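Local structure of porin B (Pseudomonas putida, 4GEY) at residues V318-K321 with A322-V325; Y267-V270 with N271-Q275. The protein probably lets sugars such as glucose cross the outer membrane of Pseudomonas putida, as a carbohydrate-selective porin built as a beta-barrel channel. The protein carries 2 engineered substitutions. All coordinates share one frame; numbering follows the deposited sequence.

Contact 1: V318-K321 with A322-V325; sequences VHDK and ATNV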
# COMPACT_ATOMS: atom_id res chain seq x y z
N VAL A 318 -8.65 -7.60 9.01
CA VAL A 318 -9.50 -7.58 10.20
C VAL A 318 -8.77 -6.85 11.33
O VAL A 318 -7.59 -7.14 11.59
CB VAL A 318 -9.91 -9.02 10.65
CG1 VAL A 318 -10.10 -9.10 12.14
CG2 VAL A 318 -11.19 -9.46 9.94
N HIS A 319 -9.46 -5.92 11.99
CA HIS A 319 -8.83 -5.03 12.97
C HIS A 319 -9.60 -4.90 14.27
O HIS A 319 -10.81 -5.10 14.29
CB HIS A 319 -8.63 -3.65 12.37
CG HIS A 319 -8.01 -3.69 11.02
ND1 HIS A 319 -6.66 -3.85 10.84
CD2 HIS A 319 -8.56 -3.67 9.78
CE1 HIS A 319 -6.39 -3.89 9.55
NE2 HIS A 319 -7.52 -3.76 8.89
N ASP A 320 -8.89 -4.55 15.34
CA ASP A 320 -9.52 -4.51 16.65
C ASP A 320 -10.66 -3.48 16.70
O ASP A 320 -10.46 -2.31 16.37
CB ASP A 320 -8.49 -4.33 17.78
CG ASP A 320 -7.85 -2.94 17.81
OD1 ASP A 320 -8.42 -2.05 18.49
OD2 ASP A 320 -6.77 -2.76 17.19
N LYS A 321 -11.85 -3.95 17.10
CA LYS A 321 -13.04 -3.11 17.23
C LYS A 321 -12.84 -1.97 18.22
O LYS A 321 -13.52 -0.95 18.14
CB LYS A 321 -14.26 -3.93 17.66
CG LYS A 321 -14.76 -4.97 16.65
CD LYS A 321 -15.53 -4.35 15.46
CE LYS A 321 -16.86 -5.07 15.17
NZ LYS A 321 -16.77 -6.52 14.83
N ALA A 322 -11.94 -2.15 19.18
CA ALA A 322 -11.74 -1.13 20.20
C ALA A 322 -11.27 0.21 19.62
O ALA A 322 -11.86 1.26 19.94
CB ALA A 322 -10.78 -1.61 21.29
N THR A 323 -10.25 0.17 18.77
CA THR A 323 -9.52 1.38 18.40
C THR A 323 -9.45 1.74 16.90
O THR A 323 -9.17 2.88 16.56
CB THR A 323 -8.07 1.31 18.93
OG1 THR A 323 -7.35 0.29 18.22
CG2 THR A 323 -8.06 1.02 20.41
N ASN A 324 -9.72 0.78 16.04
CA ASN A 324 -9.52 0.94 14.61
C ASN A 324 -10.78 1.42 13.86
O ASN A 324 -11.85 0.84 14.02
CB ASN A 324 -9.07 -0.38 14.02
CG ASN A 324 -8.04 -0.20 12.93
OD1 ASN A 324 -6.89 0.15 13.20
ND2 ASN A 324 -8.44 -0.44 11.68
N VAL A 325 -10.64 2.47 13.05
CA VAL A 325 -11.78 3.05 12.34
C VAL A 325 -12.34 2.08 11.31
O VAL A 325 -13.55 1.81 11.28
CB VAL A 325 -11.43 4.37 11.62
CG1 VAL A 325 -12.61 4.86 10.84
CG2 VAL A 325 -10.98 5.43 12.60
O HOH W 1 -5.77 -2.28 14.45
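The His319 ring and the Asn324 amide are turned only 22° from each other, and ND2 of Asn324 approaches the ring obliquely, 3.3 Å from CG of His319. This is packing: His319 ND1 bonds to Tyr257, while Asn324 ND2 is held by the backbone oxygens of Val326 and Trp178. An amide suits this buried place because it gives its N-H groups to carbonyls on neighbouring parts of the chain. The other flat group is the Asp320 carboxylate. With CG between the backbone N and the carbonyl carbon (chi1 70°), its OD1 accepts from Thr323 OG1 on the syn lone pair at 2.6 Å. Thr323 N reaches Asp320 OD1 nearly along the C-O axis at 2.9 Å. OD2 accepts from His289 N and from a water that also reaches Asn324 OD1 weakly. Replacing the aspartate by an alanine is likely to free the Thr323 hydroxyl to turn, to leave Thr323 N with just a weak bond to the backbone oxygen, and to rob His289 N of its acceptor. The backbone adds Asn324 N to Asp320 O, 3.2 Å and 157° at the hydrogen. Aspartate side chain and carbonyl together receiving the amides that follow make an Asx motif, here in the tight turn joining barrel strands 309-319 and 326-337.

Contact 2: Y267-V270 with N271-Q275; sequences YDDV and NGNPQ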
# COMPACT_ATOMS: atom_id res chain seq x y z
N TYR A 267 -15.09 5.10 21.02
CA TYR A 267 -16.40 5.41 21.60
C TYR A 267 -16.38 5.72 23.11
O TYR A 267 -16.96 6.71 23.56
CB TYR A 267 -17.37 4.26 21.32
CG TYR A 267 -18.81 4.55 21.64
CD1 TYR A 267 -19.34 4.32 22.92
CD2 TYR A 267 -19.67 5.07 20.66
CE1 TYR A 267 -20.67 4.60 23.20
CE2 TYR A 267 -20.99 5.35 20.94
CZ TYR A 267 -21.49 5.11 22.21
OH TYR A 267 -22.80 5.40 22.45
N ASP A 268 -15.75 4.86 23.89
CA ASP A 268 -15.72 5.01 25.35
C ASP A 268 -14.81 6.15 25.79
O ASP A 268 -13.69 6.30 25.29
CB ASP A 268 -15.25 3.72 26.02
CG ASP A 268 -16.28 2.60 25.97
OD1 ASP A 268 -17.47 2.88 25.71
OD2 ASP A 268 -15.90 1.44 26.22
N ASP A 269 -15.28 6.96 26.73
CA ASP A 269 -14.39 7.92 27.38
C ASP A 269 -13.65 7.21 28.52
O ASP A 269 -13.94 6.05 28.81
CB ASP A 269 -15.15 9.16 27.87
CG ASP A 269 -16.11 8.88 29.03
OD1 ASP A 269 -16.28 7.72 29.46
OD2 ASP A 269 -16.72 9.86 29.52
N VAL A 270 -12.71 7.90 29.14
CA VAL A 270 -11.90 7.33 30.21
C VAL A 270 -12.71 6.59 31.32
O VAL A 270 -12.19 5.68 31.99
CB VAL A 270 -10.97 8.41 30.82
CG1 VAL A 270 -11.78 9.48 31.50
CG2 VAL A 270 -9.97 7.79 31.78
N ASN A 271 -13.99 6.94 31.49
CA ASN A 271 -14.84 6.32 32.51
C ASN A 271 -15.77 5.22 32.00
O ASN A 271 -16.45 4.56 32.79
CB ASN A 271 -15.69 7.37 33.22
CG ASN A 271 -14.91 8.59 33.60
OD1 ASN A 271 -13.88 8.49 34.26
ND2 ASN A 271 -15.37 9.76 33.16
N GLY A 272 -15.84 5.06 30.68
CA GLY A 272 -16.70 4.04 30.10
C GLY A 272 -18.04 4.58 29.65
O GLY A 272 -18.90 3.83 29.22
N ASN A 273 -18.20 5.90 29.76
CA ASN A 273 -19.38 6.60 29.25
C ASN A 273 -19.15 6.96 27.79
O ASN A 273 -18.00 7.06 27.35
CB ASN A 273 -19.62 7.88 30.03
CG ASN A 273 -19.71 7.65 31.52
OD1 ASN A 273 -20.20 6.62 31.97
ND2 ASN A 273 -19.22 8.61 32.29
N PRO A 274 -20.24 7.16 27.03
CA PRO A 274 -20.02 7.52 25.62
C PRO A 274 -19.37 8.89 25.53
O PRO A 274 -19.96 9.86 25.99
CB PRO A 274 -21.45 7.56 25.05
CG PRO A 274 -22.27 6.73 26.00
CD PRO A 274 -21.67 7.00 27.34
N GLN A 275 -18.17 8.98 24.96
CA GLN A 275 -17.42 10.24 24.98
C GLN A 275 -18.12 11.40 24.24
O GLN A 275 -17.85 12.57 24.51
CB GLN A 275 -15.97 10.04 24.51
CG GLN A 275 -15.72 10.38 23.07
CD GLN A 275 -15.63 11.88 22.79
OE1 GLN A 275 -16.31 12.38 21.90
NE2 GLN A 275 -14.82 12.60 23.57
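Three backbone hydrogen bonds tie Tyr267-Val270 to Asn271-Gln275. Gln275 N donates to Tyr267 O at 2.9 Å and Asp269 N to Asn273 O at 2.8 Å, both almost straight, on the two sides of the single bridge between Asp268 and Pro274. Gly272 N closes the type I turn on Asp269 O at 2.8 Å. Gly272 has a positive phi (97°), where a CB would be jammed against the preceding carbonyl oxygen, so glycine suits the position; the pattern is that of a type I turn with a G1 bulge.

The polar side-chain contacts come from Asp269. Its chi1 of 68° swings OD1 over the turn, where Asn273 N and Asn271 N bond to it weakly, at 2.7 and 3.2 Å; OD2 bonds to Thr278 OG1.

Apolar contacts flank the turn. The Tyr267 side chain runs alongside Pro274, CE1 lying 3.6 Å from proline CB, and Leu367 of helix 359-372 touches both. CB of Gln275 packs at 3.6 Å on CB of Asp269, while the Gln275 amide turns to Arg364 (from OE1) and to Glu280 O (from NE2).

The backbone therefore fixes the turn with the stronger bonds, and the Asp269 carboxylate adds two weak ones from its side chain.

Overall arrangement
Both contacts are tight turns with an aspartate accepting backbone N-H groups, but their surroundings differ. Contact 1 joins two long barrel strands, its centre 19 Å from that of the chain; its polar groups are largely buried, and the side chain of His319 is about 13 Å from bound glucose. Contact 2 lies farther out, at 33 Å, in the excursion between strands 248-259 and 282-298; its tip is exposed and its apolar flank rests on helix 359-372. The centres of contacts 1 and 2 lie 16 Å apart and their nearest atoms about 5 Å, so the two do not touch. Strand 282-298 borders both, through His285 and Lys288 for contact 1 and Lys283 for contact 2. The carboxylate bonds have the better geometry in contact 1, the backbone bonds are more numerous in contact 2.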